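Local structure of synaptic vesicle membrane protein VAT-1 homolog-like (Homo sapiens, 4A27) at residues Val7-Phe12 with Thr60-Gly65; Gly173-Phe178 with Thr188-Arg193. The protein is probably an oxidoreductase of the quinone oxidoreductase branch of the zinc-containing alcohol dehydrogenase family, possibly able to bind zinc. All coordinates share one frame; numbering follows the deposited sequence.

How the interactions relate
The two interactions sit in different parts of the chain. Interaction 1 lies in the N-terminal part, where the loop 60-65, in the GroES-like part of the chain, meets the end of strand 4-9. Interaction 2 belongs to the six-stranded parallel Rossmann sheet, between strand 189-192, at one edge, and the next strand in. Their centres are 35 Å apart and their nearest atoms about 25 Å apart, so they do not touch. They follow one another in sequence. Interaction 1 is a single antiparallel bridge; interaction 2 is a parallel strand pairing, with Arg193 bonded to Ser176 beyond the strand ends. A bound 1,2-ethanediol, probably from the crystallisation liquor, lies about 4 Å from the side chain of Ala175 in interaction 2.

Interaction 1: Val7-Phe12 with Thr60-Gly65; sequences VVLAGF and TPLVPG
Leu9 and Leu62 form a single antiparallel bridge, a hydrogen-bonded pair. Leu9 N donates a hydrogen bond to Leu62 O at 2.8 Å, almost straight at 178° and nearly along the C=O axis. The return bond, from Leu62 N to Leu9 O, is longer at 3.3 Å and more bent, but falls on a lone pair in the carbonyl plane. Both acceptors also receive CA-H...O contacts: Val8 CA approaches Leu62 O, and Pro61 CA lies 3.2 Å from Leu9 O. Val63 CA makes a third such contact to Val7 O.

The neighbouring backbone is bonded outward. Val8 pairs with Arg19 and Ala10 with Lys17, while Val7 and Pro64 each pair with Trp97. The loop is thus tied to strand 4-9 and to the Trp97 loop.

Apolar groups flank the bridge. Leu9 and Leu62 lie side by side, with Leu9 CD2 4.2 Å from Leu62 CD1. Val8 CG1, anti to the backbone N, runs alongside Pro61 CB at 3.7 Å. Beyond Pro61, Thr60 CG2 sits over one face of the Phe12 ring in a CH-pi contact, 3.9 Å from the centroid. The hydrogen bonds between the segments are all main-chain. No side chain donates or accepts one, so this polar link depends little on side-chain chemistry.

Interaction 2: Gly173-Phe178 with Thr188-Arg193; sequences GTASTF and THLFDR
Arg193 grips Ser176 side-on with two nitrogens. Arg193 NE and Arg193 NH2 both donate hydrogen bonds to Ser176 OG, at 3.0 and 3.1 Å, and the oxygen sits at the guanidinium edge, close to its plane. The Arg193 chain is extended as far as CD, then bends at chi3 (56°) to present this edge. With Ser176 OG anti to its carbonyl carbon (chi1 -67°), the hydroxyl comes to meet it. An alanine at Arg193 removes both donors to Ser176 OG and would probably loosen the link between the two strand ends. Arg332 NH2 lies close to Arg193 NE, a like charge that Ser176 OG does not neutralise.

The backbone bonds follow. Gly173 N donates to His189 O at 3.0 Å, nearly along the C=O axis. Phe191 N donates to Gly173 O at 2.8 Å. Ala175 N donates to Phe191 O, arriving almost exactly along the C=O axis. A weak bond from Arg193 N to Ala175 O continues the series; Ala175 O is also bonded to His180 NE2.

This is parallel pairing within a beta-alpha-beta unit of the Rossmann fold. Strand 170-175 leads through helix 180-183 to edge strand 189-192, and the short strand segments are turned 36° from one another.

Asp192 OD1 bonds to Asn194 N. Asp192 OD2 comes within 2.6 Å of Thr177 OG1, but at a poor angle for a hydrogen bond.

Packing differs between the two faces. Leu190 CD1 reaches back over Gly173, 3.8 Å from Gly173 O, and its side chain also meets helix 180-183. Thr174 and Phe191 share the other face, where Phe191 packs on helix 197-204.

Interaction 1: Val7-Phe12 with Thr60-Gly65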
loop_
_atom_site.group_PDB
_atom_site.type_symbol
_atom_site.label_atom_id
_atom_site.label_comp_id
_atom_site.label_asym_id
_atom_site.label_seq_id
_atom_site.Cartn_x
_atom_site.Cartn_y
_atom_site.Cartn_z
ATOM N N VAL A 7 -33.724 2.311 20.165
ATOM C CA VAL A 7 -34.268 2.127 18.828
ATOM C C VAL A 7 -34.110 0.634 18.546
ATOM O O VAL A 7 -33.045 0.069 18.768
ATOM C CB VAL A 7 -33.536 2.942 17.758
ATOM C CG1 VAL A 7 -34.103 2.618 16.365
ATOM C CG2 VAL A 7 -33.635 4.443 18.042
ATOM N N VAL A 8 -35.196 0.001 18.112
ATOM C CA VAL A 8 -35.183 -1.393 17.735
ATOM C C VAL A 8 -35.481 -1.513 16.235
ATOM O O VAL A 8 -36.342 -0.795 15.701
ATOM C CB VAL A 8 -36.229 -2.212 18.529
ATOM C CG1 VAL A 8 -35.929 -3.720 18.342
ATOM C CG2 VAL A 8 -36.199 -1.844 19.975
ATOM N N LEU A 9 -34.741 -2.396 15.577
ATOM C CA LEU A 9 -35.050 -2.819 14.221
ATOM C C LEU A 9 -35.912 -4.082 14.341
ATOM O O LEU A 9 -35.412 -5.128 14.749
ATOM C CB LEU A 9 -33.768 -3.115 13.447
ATOM C CG LEU A 9 -33.898 -3.548 12.000
ATOM C CD1 LEU A 9 -34.569 -2.478 11.166
ATOM C CD2 LEU A 9 -32.529 -3.915 11.475
ATOM N N ALA A 10 -37.202 -3.961 14.018
ATOM C CA ALA A 10 -38.170 -5.061 14.218
ATOM C C ALA A 10 -37.861 -6.244 13.309
ATOM O O ALA A 10 -37.788 -7.377 13.766
ATOM C CB ALA A 10 -39.574 -4.566 13.971
ATOM N N GLY A 11 -37.668 -5.953 12.028
ATOM C CA GLY A 11 -37.058 -6.891 11.082
ATOM C C GLY A 11 -36.394 -6.114 9.950
ATOM O O GLY A 11 -36.473 -4.886 9.902
ATOM N N PHE A 12 -35.724 -6.810 9.041
ATOM C CA PHE A 12 -35.113 -6.147 7.883
ATOM C C PHE A 12 -36.187 -5.685 6.906
ATOM O O PHE A 12 -37.234 -6.314 6.784
ATOM C CB PHE A 12 -34.138 -7.074 7.166
ATOM C CG PHE A 12 -33.032 -7.578 8.041
ATOM C CD1 PHE A 12 -32.168 -6.684 8.660
ATOM C CD2 PHE A 12 -32.843 -8.945 8.237
ATOM C CE1 PHE A 12 -31.131 -7.134 9.460
ATOM C CE2 PHE A 12 -31.812 -9.406 9.043
ATOM C CZ PHE A 12 -30.948 -8.496 9.654
ATOM N N THR A 60 -32.713 -10.378 14.097
ATOM C CA THR A 60 -33.634 -9.342 14.522
ATOM C C THR A 60 -34.573 -9.983 15.519
ATOM O O THR A 60 -34.779 -11.191 15.451
ATOM C CB THR A 60 -34.446 -8.708 13.321
ATOM O OG1 THR A 60 -35.156 -9.727 12.596
ATOM C CG2 THR A 60 -33.516 -7.920 12.378
ATOM N N PRO A 61 -35.166 -9.192 16.434
ATOM C CA PRO A 61 -34.990 -7.737 16.630
ATOM C C PRO A 61 -33.601 -7.403 17.147
ATOM O O PRO A 61 -32.936 -8.263 17.732
ATOM C CB PRO A 61 -36.048 -7.378 17.678
ATOM C CG PRO A 61 -36.384 -8.684 18.357
ATOM C CD PRO A 61 -36.263 -9.716 17.263
ATOM N N LEU A 62 -33.154 -6.178 16.891
ATOM C CA LEU A 62 -31.816 -5.750 17.276
ATOM C C LEU A 62 -31.759 -4.247 17.443
ATOM O O LEU A 62 -32.554 -3.518 16.876
ATOM C CB LEU A 62 -30.768 -6.215 16.264
ATOM C CG LEU A 62 -30.716 -5.659 14.835
ATOM C CD1 LEU A 62 -29.975 -4.354 14.776
ATOM C CD2 LEU A 62 -30.020 -6.689 13.961
ATOM N N VAL A 63 -30.830 -3.796 18.270
ATOM C CA VAL A 63 -30.613 -2.371 18.469
ATOM C C VAL A 63 -29.433 -2.025 17.520
ATOM O O VAL A 63 -28.348 -2.619 17.618
ATOM C CB VAL A 63 -30.321 -2.068 19.949
ATOM C CG1 VAL A 63 -30.054 -0.522 20.161
ATOM C CG2 VAL A 63 -31.473 -2.584 20.879
ATOM N N PRO A 64 -29.661 -1.147 16.530
ATOM C CA PRO A 64 -28.549 -0.751 15.642
ATOM C C PRO A 64 -27.556 0.247 16.254
ATOM O O PRO A 64 -27.749 0.701 17.383
ATOM C CB PRO A 64 -29.247 -0.037 14.490
ATOM C CG PRO A 64 -30.709 -0.187 14.724
ATOM C CD PRO A 64 -30.899 -0.439 16.175
ATOM N N GLY A 65 -26.494 0.527 15.493
ATOM C CA GLY A 65 -25.543 1.593 15.772
ATOM C C GLY A 65 -24.225 1.094 16.305
ATOM O O GLY A 65 -24.187 0.177 17.148
#

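Interaction 2: Gly173-Phe178 with Thr188-Arg193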
loop_
_atom_site.group_PDB
_atom_site.type_symbol
_atom_site.label_atom_id
_atom_site.label_comp_id
_atom_site.label_asym_id
_atom_site.label_seq_id
_atom_site.Cartn_x
_atom_site.Cartn_y
_atom_site.Cartn_z
ATOM N N GLY A 173 -11.459 16.917 -4.765
ATOM C CA GLY A 173 -12.724 16.428 -4.281
ATOM C C GLY A 173 -13.781 16.419 -5.376
ATOM O O GLY A 173 -13.706 17.202 -6.318
ATOM N N THR A 174 -14.724 15.487 -5.280
ATOM C CA THR A 174 -15.988 15.575 -6.018
ATOM C C THR A 174 -17.168 15.725 -5.032
ATOM O O THR A 174 -17.138 15.176 -3.927
ATOM C CB THR A 174 -16.199 14.358 -6.932
ATOM O OG1 THR A 174 -16.341 13.183 -6.148
ATOM C CG2 THR A 174 -15.016 14.192 -7.892
ATOM N N ALA A 175 -18.195 16.459 -5.461
ATOM C CA ALA A 175 -19.398 16.725 -4.676
ATOM C C ALA A 175 -20.476 17.392 -5.564
ATOM O O ALA A 175 -20.145 18.066 -6.544
ATOM C CB ALA A 175 -19.082 17.629 -3.522
ATOM N N SER A 176 -21.745 17.242 -5.193
ATOM C CA SER A 176 -22.850 17.911 -5.900
ATOM C C SER A 176 -22.691 19.426 -5.814
ATOM O O SER A 176 -22.279 19.955 -4.771
ATOM C CB SER A 176 -24.194 17.482 -5.319
ATOM O OG SER A 176 -24.435 16.112 -5.593
ATOM N N THR A 177 -23.018 20.123 -6.901
ATOM C CA THR A 177 -22.640 21.540 -7.052
ATOM C C THR A 177 -23.278 22.487 -6.025
ATOM O O THR A 177 -22.692 23.541 -5.686
ATOM C CB THR A 177 -22.893 22.091 -8.492
ATOM O OG1 THR A 177 -22.466 21.129 -9.461
ATOM C CG2 THR A 177 -22.119 23.394 -8.731
ATOM N N PHE A 178 -24.465 22.130 -5.525
ATOM C CA PHE A 178 -25.084 22.905 -4.423
ATOM C C PHE A 178 -24.267 22.840 -3.124
ATOM O O PHE A 178 -24.436 23.677 -2.252
ATOM C CB PHE A 178 -26.556 22.510 -4.164
ATOM C CG PHE A 178 -26.751 21.164 -3.497
ATOM C CD1 PHE A 178 -26.779 21.057 -2.112
ATOM C CD2 PHE A 178 -26.971 20.020 -4.258
ATOM C CE1 PHE A 178 -26.969 19.809 -1.493
ATOM C CE2 PHE A 178 -27.169 18.774 -3.653
ATOM C CZ PHE A 178 -27.161 18.667 -2.270
ATOM N N THR A 188 -8.343 21.456 -2.408
ATOM C CA THR A 188 -7.616 22.362 -3.310
ATOM C C THR A 188 -8.402 22.652 -4.591
ATOM O O THR A 188 -8.411 23.787 -5.093
ATOM C CB THR A 188 -6.230 21.828 -3.717
ATOM O OG1 THR A 188 -5.593 21.171 -2.608
ATOM C CG2 THR A 188 -5.334 23.007 -4.267
ATOM N N HIS A 189 -9.018 21.607 -5.134
ATOM C CA HIS A 189 -9.841 21.704 -6.332
ATOM C C HIS A 189 -11.069 20.824 -6.126
ATOM O O HIS A 189 -10.942 19.686 -5.694
ATOM C CB HIS A 189 -9.083 21.236 -7.580
ATOM C CG HIS A 189 -7.829 22.008 -7.829
ATOM N ND1 HIS A 189 -6.573 21.465 -7.663
ATOM C CD2 HIS A 189 -7.636 23.298 -8.198
ATOM C CE1 HIS A 189 -5.659 22.380 -7.940
ATOM N NE2 HIS A 189 -6.278 23.504 -8.257
ATOM N N LEU A 190 -12.235 21.353 -6.477
ATOM C CA LEU A 190 -13.505 20.681 -6.272
ATOM C C LEU A 190 -14.217 20.517 -7.609
ATOM O O LEU A 190 -14.294 21.464 -8.379
ATOM C CB LEU A 190 -14.365 21.509 -5.294
ATOM C CG LEU A 190 -15.578 20.854 -4.652
ATOM C CD1 LEU A 190 -15.187 19.646 -3.787
ATOM C CD2 LEU A 190 -16.401 21.864 -3.828
ATOM N N PHE A 191 -14.748 19.324 -7.869
ATOM C CA PHE A 191 -15.394 19.033 -9.137
ATOM C C PHE A 191 -16.797 18.484 -8.986
ATOM O O PHE A 191 -17.185 17.923 -7.952
ATOM C CB PHE A 191 -14.542 18.067 -9.961
ATOM C CG PHE A 191 -13.188 18.599 -10.266
ATOM C CD1 PHE A 191 -13.039 19.846 -10.867
ATOM C CD2 PHE A 191 -12.057 17.888 -9.931
ATOM C CE1 PHE A 191 -11.780 20.359 -11.142
ATOM C CE2 PHE A 191 -10.794 18.398 -10.210
ATOM C CZ PHE A 191 -10.656 19.628 -10.805
ATOM N N ASP A 192 -17.566 18.664 -10.046
ATOM C CA ASP A 192 -18.927 18.231 -10.063
ATOM C C ASP A 192 -18.912 16.749 -10.239
ATOM O O ASP A 192 -18.287 16.212 -11.159
ATOM C CB ASP A 192 -19.695 18.883 -11.205
ATOM C CG ASP A 192 -21.177 18.541 -11.172
ATOM O OD1 ASP A 192 -21.535 17.372 -10.873
ATOM O OD2 ASP A 192 -21.980 19.446 -11.438
ATOM N N ARG A 193 -19.614 16.109 -9.317
ATOM C CA ARG A 193 -19.747 14.663 -9.222
ATOM C C ARG A 193 -20.175 14.088 -10.557
ATOM O O ARG A 193 -19.505 13.240 -11.104
ATOM C CB ARG A 193 -20.810 14.390 -8.154
ATOM C CG ARG A 193 -20.839 13.024 -7.562
ATOM C CD ARG A 193 -21.647 13.065 -6.259
ATOM N NE ARG A 193 -22.992 13.596 -6.476
ATOM C CZ ARG A 193 -24.031 12.889 -6.934
ATOM N NH1 ARG A 193 -23.898 11.591 -7.218
ATOM N NH2 ARG A 193 -25.220 13.480 -7.112
#